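PDB 4R84: sialyltransferase 0160 from Photobacterium damselae, which probably transfers sialic acid from CMP-Neu5Ac to a galactose-containing acceptor, as a GT-B fold sialyltransferase with a Rossmann-like nucleotide-sugar-binding architecture. Local coordinates for residues E121-H126 with R150-K155; T203-V208 with L232-S237. All coordinates share one frame; numbering follows the deposited sequence.

Contact 1. Residues E121-H126 with R150-K155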
loop_
_atom_site.group_PDB
_atom_site.type_symbol
_atom_site.label_atom_id
_atom_site.label_comp_id
_atom_site.label_asym_id
_atom_site.label_seq_id
_atom_site.Cartn_x
_atom_site.Cartn_y
_atom_site.Cartn_z
ATOM N N GLU A 121 -8.237 10.701 -4.627
ATOM C CA GLU A 121 -7.381 9.530 -4.454
ATOM C C GLU A 121 -8.209 8.278 -4.707
ATOM O O GLU A 121 -9.264 8.106 -4.100
ATOM C CB GLU A 121 -6.775 9.494 -3.048
ATOM C CG GLU A 121 -6.008 10.756 -2.652
ATOM C CD GLU A 121 -5.640 10.761 -1.182
ATOM O OE1 GLU A 121 -5.660 9.672 -0.544
ATOM O OE2 GLU A 121 -5.331 11.856 -0.661
ATOM N N VAL A 122 -7.721 7.398 -5.588
ATOM C CA VAL A 122 -8.504 6.210 -5.975
ATOM C C VAL A 122 -7.709 4.968 -5.628
ATOM O O VAL A 122 -6.574 4.837 -6.065
ATOM C CB VAL A 122 -8.836 6.236 -7.475
ATOM C CG1 VAL A 122 -9.648 4.990 -7.906
ATOM C CG2 VAL A 122 -9.639 7.509 -7.794
ATOM N N TYR A 123 -8.317 4.080 -4.835
ATOM C CA TYR A 123 -7.648 2.894 -4.299
ATOM C C TYR A 123 -8.351 1.638 -4.773
ATOM O O TYR A 123 -9.550 1.513 -4.598
ATOM C CB TYR A 123 -7.645 2.943 -2.762
ATOM C CG TYR A 123 -6.868 4.102 -2.203
ATOM C CD1 TYR A 123 -7.453 5.375 -2.071
ATOM C CD2 TYR A 123 -5.562 3.942 -1.823
ATOM C CE1 TYR A 123 -6.719 6.445 -1.556
ATOM C CE2 TYR A 123 -4.823 4.982 -1.311
ATOM C CZ TYR A 123 -5.408 6.243 -1.198
ATOM O OH TYR A 123 -4.662 7.273 -0.683
ATOM N N ILE A 124 -7.603 0.713 -5.385
ATOM C CA ILE A 124 -8.200 -0.513 -5.912
ATOM C C ILE A 124 -7.295 -1.697 -5.629
ATOM O O ILE A 124 -6.134 -1.680 -6.035
ATOM C CB ILE A 124 -8.431 -0.435 -7.424
ATOM C CG1 ILE A 124 -9.195 0.836 -7.794
ATOM C CG2 ILE A 124 -9.203 -1.685 -7.915
ATOM C CD1 ILE A 124 -9.022 1.228 -9.238
ATOM N N ASP A 125 -7.807 -2.708 -4.936
ATOM C CA ASP A 125 -7.002 -3.910 -4.679
ATOM C C ASP A 125 -7.874 -5.073 -4.271
ATOM O O ASP A 125 -8.882 -4.897 -3.596
ATOM C CB ASP A 125 -5.968 -3.666 -3.587
ATOM C CG ASP A 125 -5.094 -4.889 -3.330
ATOM O OD1 ASP A 125 -4.675 -5.539 -4.309
ATOM O OD2 ASP A 125 -4.822 -5.184 -2.153
ATOM N N HIS A 126 -7.451 -6.272 -4.657
ATOM C CA HIS A 126 -8.187 -7.469 -4.308
ATOM C C HIS A 126 -7.358 -8.371 -3.389
ATOM O O HIS A 126 -7.820 -9.425 -2.979
ATOM C CB HIS A 126 -8.576 -8.242 -5.569
ATOM C CG HIS A 126 -7.412 -8.876 -6.268
ATOM N ND1 HIS A 126 -6.475 -8.147 -6.972
ATOM C CD2 HIS A 126 -7.028 -10.173 -6.361
ATOM C CE1 HIS A 126 -5.571 -8.968 -7.474
ATOM N NE2 HIS A 126 -5.879 -10.201 -7.114
ATOM N N ARG A 150 -11.518 10.316 -1.151
ATOM C CA ARG A 150 -10.916 9.020 -1.451
ATOM C C ARG A 150 -11.998 8.053 -1.866
ATOM O O ARG A 150 -13.022 7.946 -1.193
ATOM C CB ARG A 150 -10.163 8.463 -0.236
ATOM C CG ARG A 150 -9.125 9.438 0.323
ATOM C CD ARG A 150 -8.225 8.901 1.466
ATOM N NE ARG A 150 -7.189 9.916 1.594
ATOM C CZ ARG A 150 -7.295 11.031 2.317
ATOM N NH1 ARG A 150 -8.315 11.222 3.148
ATOM N NH2 ARG A 150 -6.330 11.925 2.252
ATOM N N PHE A 151 -11.777 7.369 -2.989
ATOM C CA PHE A 151 -12.675 6.304 -3.419
ATOM C C PHE A 151 -11.929 5.005 -3.216
ATOM O O PHE A 151 -10.828 4.873 -3.729
ATOM C CB PHE A 151 -13.065 6.448 -4.884
ATOM C CG PHE A 151 -13.995 7.605 -5.171
ATOM C CD1 PHE A 151 -14.508 8.386 -4.151
ATOM C CD2 PHE A 151 -14.402 7.853 -6.470
ATOM C CE1 PHE A 151 -15.384 9.437 -4.424
ATOM C CE2 PHE A 151 -15.286 8.924 -6.755
ATOM C CZ PHE A 151 -15.774 9.694 -5.726
ATOM N N VAL A 152 -12.532 4.047 -2.513
ATOM C CA VAL A 152 -11.804 2.832 -2.117
ATOM C C VAL A 152 -12.562 1.557 -2.475
ATOM O O VAL A 152 -13.707 1.358 -2.056
ATOM C CB VAL A 152 -11.503 2.820 -0.601
ATOM C CG1 VAL A 152 -10.774 1.511 -0.220
ATOM C CG2 VAL A 152 -10.626 4.024 -0.175
ATOM N N SER A 153 -11.892 0.684 -3.227
ATOM C CA SER A 153 -12.426 -0.635 -3.571
ATOM C C SER A 153 -11.430 -1.699 -3.198
ATOM O O SER A 153 -10.520 -1.987 -3.975
ATOM C CB SER A 153 -12.731 -0.722 -5.067
ATOM O OG SER A 153 -13.852 0.091 -5.374
ATOM N N TRP A 154 -11.614 -2.268 -2.008
ATOM C CA TRP A 154 -10.731 -3.289 -1.459
ATOM C C TRP A 154 -11.521 -4.555 -1.194
ATOM O O TRP A 154 -12.586 -4.507 -0.594
ATOM C CB TRP A 154 -10.114 -2.835 -0.146
ATOM C CG TRP A 154 -9.077 -1.779 -0.224
ATOM C CD1 TRP A 154 -8.284 -1.464 -1.286
ATOM C CD2 TRP A 154 -8.722 -0.891 0.834
ATOM N NE1 TRP A 154 -7.448 -0.412 -0.940
ATOM C CE2 TRP A 154 -7.702 -0.048 0.355
ATOM C CE3 TRP A 154 -9.191 -0.707 2.145
ATOM C CZ2 TRP A 154 -7.122 0.952 1.142
ATOM C CZ3 TRP A 154 -8.611 0.285 2.930
ATOM C CH2 TRP A 154 -7.589 1.103 2.423
ATOM N N LYS A 155 -10.988 -5.697 -1.597
ATOM C CA LYS A 155 -11.730 -6.937 -1.408
ATOM C C LYS A 155 -11.552 -7.517 -0.009
ATOM O O LYS A 155 -12.482 -8.118 0.535
ATOM C CB LYS A 155 -11.303 -7.962 -2.467
ATOM C CG LYS A 155 -12.258 -9.150 -2.580
ATOM C CD LYS A 155 -12.095 -9.848 -3.927
ATOM C CE LYS A 155 -12.891 -11.151 -3.985
ATOM N NZ LYS A 155 -12.311 -12.174 -3.038
#
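E121 and R150 begin a parallel strand pair, their side chains lying alongside each other and joined by a buried salt bridge. R150 NE donates to E121 OE1 at 2.6 Å from above the carboxylate plane, while R150 NH2 adds a weak bond to E121 OE2 at 3.1 Å. With CG anti to the carbonyl carbon (chi1 -55°) and the chain extended beyond it, E121 carries its carboxylate over to this guanidinium. Y123 OH donates to E121 OE1 (2.6 Å) from the opposite face of the carboxylate; with N148 ND2 bonded to OE2, donors on both oxygens should hold the carboxylate's rotation. V122 turns to the other side of the sheet with F151, and its CA-H points at F151 O. Y123 N also bonds to F151 O, and Y123 O accepts from S153 N at 2.8 Å. Y123 CD1 takes V152 CG2 obliquely (3.9 Å), and V152 CG1 lies over the centre of one face of the indole of W154 in its own strand. I124 shares the V122 face with S153. At D125 the backbone N reaches S153 O, and CB lies 3.9 Å from W154 CD1; beyond it D125 O receives K155 N at 3.0 Å. The D125 carboxylate bonds to S131, and W154 NE1 to Q134. H126 CA packs on K155 CB (3.7 Å) just past the strands. This is the classic right-handed beta-alpha-beta crossover unit of a Rossmann-like domain: helix 129-144 covers the Y123, R150 and W154 face, helix 181-192 packs on V122, I124, F151 and S153, and strands 197-204 and 169-175 flank the pair.

Contact 2. Residues T203-V208 with L232-S237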
loop_
_atom_site.group_PDB
_atom_site.type_symbol
_atom_site.label_atom_id
_atom_site.label_comp_id
_atom_site.label_asym_id
_atom_site.label_seq_id
_atom_site.Cartn_x
_atom_site.Cartn_y
_atom_site.Cartn_z
ATOM N N THR A 203 -2.815 1.007 -6.631
ATOM C CA THR A 203 -3.358 -0.314 -6.907
ATOM C C THR A 203 -2.258 -1.363 -6.903
ATOM O O THR A 203 -1.121 -1.093 -6.514
ATOM C CB THR A 203 -4.150 -0.331 -8.239
ATOM O OG1 THR A 203 -4.908 -1.546 -8.333
ATOM C CG2 THR A 203 -3.240 -0.192 -9.458
ATOM N N ASN A 204 -2.662 -2.568 -7.287
ATOM C CA ASN A 204 -1.867 -3.787 -7.286
ATOM C C ASN A 204 -1.027 -3.875 -8.556
ATOM O O ASN A 204 -1.547 -3.709 -9.653
ATOM C CB ASN A 204 -2.863 -4.957 -7.151
ATOM C CG ASN A 204 -2.219 -6.307 -7.062
ATOM O OD1 ASN A 204 -1.386 -6.668 -7.879
ATOM N ND2 ASN A 204 -2.659 -7.099 -6.088
ATOM N N THR A 205 0.283 -4.084 -8.415
ATOM C CA THR A 205 1.158 -4.057 -9.591
ATOM C C THR A 205 0.767 -5.112 -10.637
ATOM O O THR A 205 0.688 -4.806 -11.825
ATOM C CB THR A 205 2.627 -4.272 -9.199
ATOM O OG1 THR A 205 3.016 -3.252 -8.281
ATOM C CG2 THR A 205 3.520 -4.213 -10.429
ATOM N N ALA A 206 0.545 -6.344 -10.192
ATOM C CA ALA A 206 0.257 -7.431 -11.137
ATOM C C ALA A 206 -1.016 -7.144 -11.935
ATOM O O ALA A 206 -1.145 -7.553 -13.089
ATOM C CB ALA A 206 0.155 -8.787 -10.398
ATOM N N HIS A 207 -1.940 -6.393 -11.344
ATOM C CA HIS A 207 -3.230 -6.214 -11.997
ATOM C C HIS A 207 -3.523 -4.783 -12.378
ATOM O O HIS A 207 -4.673 -4.434 -12.591
ATOM C CB HIS A 207 -4.322 -6.758 -11.091
ATOM C CG HIS A 207 -4.163 -8.221 -10.824
ATOM N ND1 HIS A 207 -3.512 -8.705 -9.711
ATOM C CD2 HIS A 207 -4.504 -9.302 -11.561
ATOM C CE1 HIS A 207 -3.492 -10.025 -9.755
ATOM N NE2 HIS A 207 -4.088 -10.412 -10.868
ATOM N N VAL A 208 -2.476 -3.975 -12.507
ATOM C CA VAL A 208 -2.652 -2.574 -12.863
ATOM C C VAL A 208 -3.403 -2.402 -14.189
ATOM O O VAL A 208 -4.251 -1.507 -14.313
ATOM C CB VAL A 208 -1.288 -1.829 -12.919
ATOM C CG1 VAL A 208 -0.331 -2.508 -13.889
ATOM C CG2 VAL A 208 -1.492 -0.365 -13.303
ATOM N N LEU A 232 2.037 1.741 -7.439
ATOM C CA LEU A 232 1.761 0.328 -7.662
ATOM C C LEU A 232 2.468 -0.496 -6.600
ATOM O O LEU A 232 3.623 -0.228 -6.277
ATOM C CB LEU A 232 2.216 -0.090 -9.067
ATOM C CG LEU A 232 1.603 0.736 -10.201
ATOM C CD1 LEU A 232 2.134 0.268 -11.544
ATOM C CD2 LEU A 232 0.071 0.669 -10.197
ATOM N N TYR A 233 1.754 -1.461 -6.025
ATOM C CA TYR A 233 2.295 -2.286 -4.946
ATOM C C TYR A 233 2.269 -3.757 -5.318
ATOM O O TYR A 233 1.243 -4.272 -5.758
ATOM C CB TYR A 233 1.491 -2.092 -3.652
ATOM C CG TYR A 233 1.422 -0.649 -3.173
ATOM C CD1 TYR A 233 0.526 0.250 -3.756
ATOM C CD2 TYR A 233 2.235 -0.194 -2.144
ATOM C CE1 TYR A 233 0.445 1.570 -3.320
ATOM C CE2 TYR A 233 2.166 1.144 -1.703
ATOM C CZ TYR A 233 1.277 2.006 -2.302
ATOM O OH TYR A 233 1.201 3.312 -1.880
ATOM N N ASP A 234 3.385 -4.449 -5.123
ATOM C CA ASP A 234 3.366 -5.912 -5.219
ATOM C C ASP A 234 2.348 -6.491 -4.267
ATOM O O ASP A 234 2.214 -5.999 -3.154
ATOM C CB ASP A 234 4.722 -6.512 -4.847
ATOM C CG ASP A 234 5.780 -6.269 -5.881
ATOM O OD1 ASP A 234 5.443 -6.068 -7.063
ATOM O OD2 ASP A 234 6.968 -6.292 -5.490
ATOM N N ASP A 235 1.652 -7.553 -4.660
ATOM C CA ASP A 235 0.777 -8.190 -3.676
ATOM C C ASP A 235 1.421 -9.394 -3.003
ATOM O O ASP A 235 0.917 -9.887 -2.003
ATOM C CB ASP A 235 -0.578 -8.557 -4.268
ATOM C CG ASP A 235 -0.494 -9.520 -5.404
ATOM O OD1 ASP A 235 0.620 -9.901 -5.797
ATOM O OD2 ASP A 235 -1.578 -9.895 -5.904
ATOM N N GLY A 236 2.510 -9.894 -3.570
ATOM C CA GLY A 236 3.212 -10.999 -2.952
ATOM C C GLY A 236 4.152 -11.729 -3.877
ATOM O O GLY A 236 4.818 -11.130 -4.701
ATOM N N SER A 237 4.206 -13.045 -3.733
ATOM C CA SER A 237 5.177 -13.822 -4.482
ATOM C C SER A 237 4.899 -13.833 -5.982
ATOM O O SER A 237 5.811 -14.028 -6.776
ATOM C CB SER A 237 5.216 -15.246 -3.927
ATOM O OG SER A 237 3.933 -15.832 -3.985
HETATM O O HOH W 1 5.588 -2.884 -7.801
#
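The amide of N204 and the carboxylate of D235 stand almost perpendicular where the two strand ends open into loops. N204 ND2 donates from within its amide plane to D235 OD2 at 3.0 Å, a nearly straight bond (178°) that arrives 48° out of the carboxylate plane. N204 OD1, the other branch of the amide, takes weak bonds from A206 N and H207 ND1, so that the amide ties its own turn to the opposite loop. The imidazole of H207 has N204 CG in plane at its edge, with D235 OD2 4.3 Å from CE1. Y233 turns its ring edge to T203 O, 3.5 Å from CD1, and meets the ring of Y293 with the planes nearly parallel. Two backbone bonds close the parallel pair: Y233 N to T203 O, and T205 N to Y233 O at 2.8 Å, the latter from above the carbonyl plane. On the other side of the sheet L232 CD2 touches T203 CG2 (3.5 Å) and V208 CG2 (3.6 Å). T205 OG1, beside its own backbone N (chi1 -59°), lies over the 232-233 peptide and 2.6 Å from a water, which donates to D234 OD1. D234 OD2 bonds to Y240 OH and L295 N. Two neighbouring strands of a Rossmann-like sheet thus end at their C-termini, 205-208 making a type I turn with H207 at the next helix's N-cap. E239 of helix 237-246 accepts from both A206 N and D235 N, binding the two loops; strand 290-294 flanks L232, and helix 129-144 covers Y233 and D235.

Contacts 1 and 2 belong to one sheet, joined where strand 106-125 runs beside strand 197-204; their centres lie about 13 Å apart. T203 OG1 probably bonds to I124 O at 2.6 Å, and N204 ND2, already bonded to D235, probably gives a bond to D125 OD1 at 3.1 Å. Beyond the strand ends H126 and H207 pack edge-to-face. D125, N204 and D235 thus form a polar chain at the C-terminal ends of three strands, the end of the sheet nearer the bound CMP-3-fluoro-Neu5Ac: the side chain of D235 is about 8 Å from that ligand and that of H126 about 9 Å. D234-G236 matches the acidic D/E-D/E-G motif of bacterial sialyltransferases.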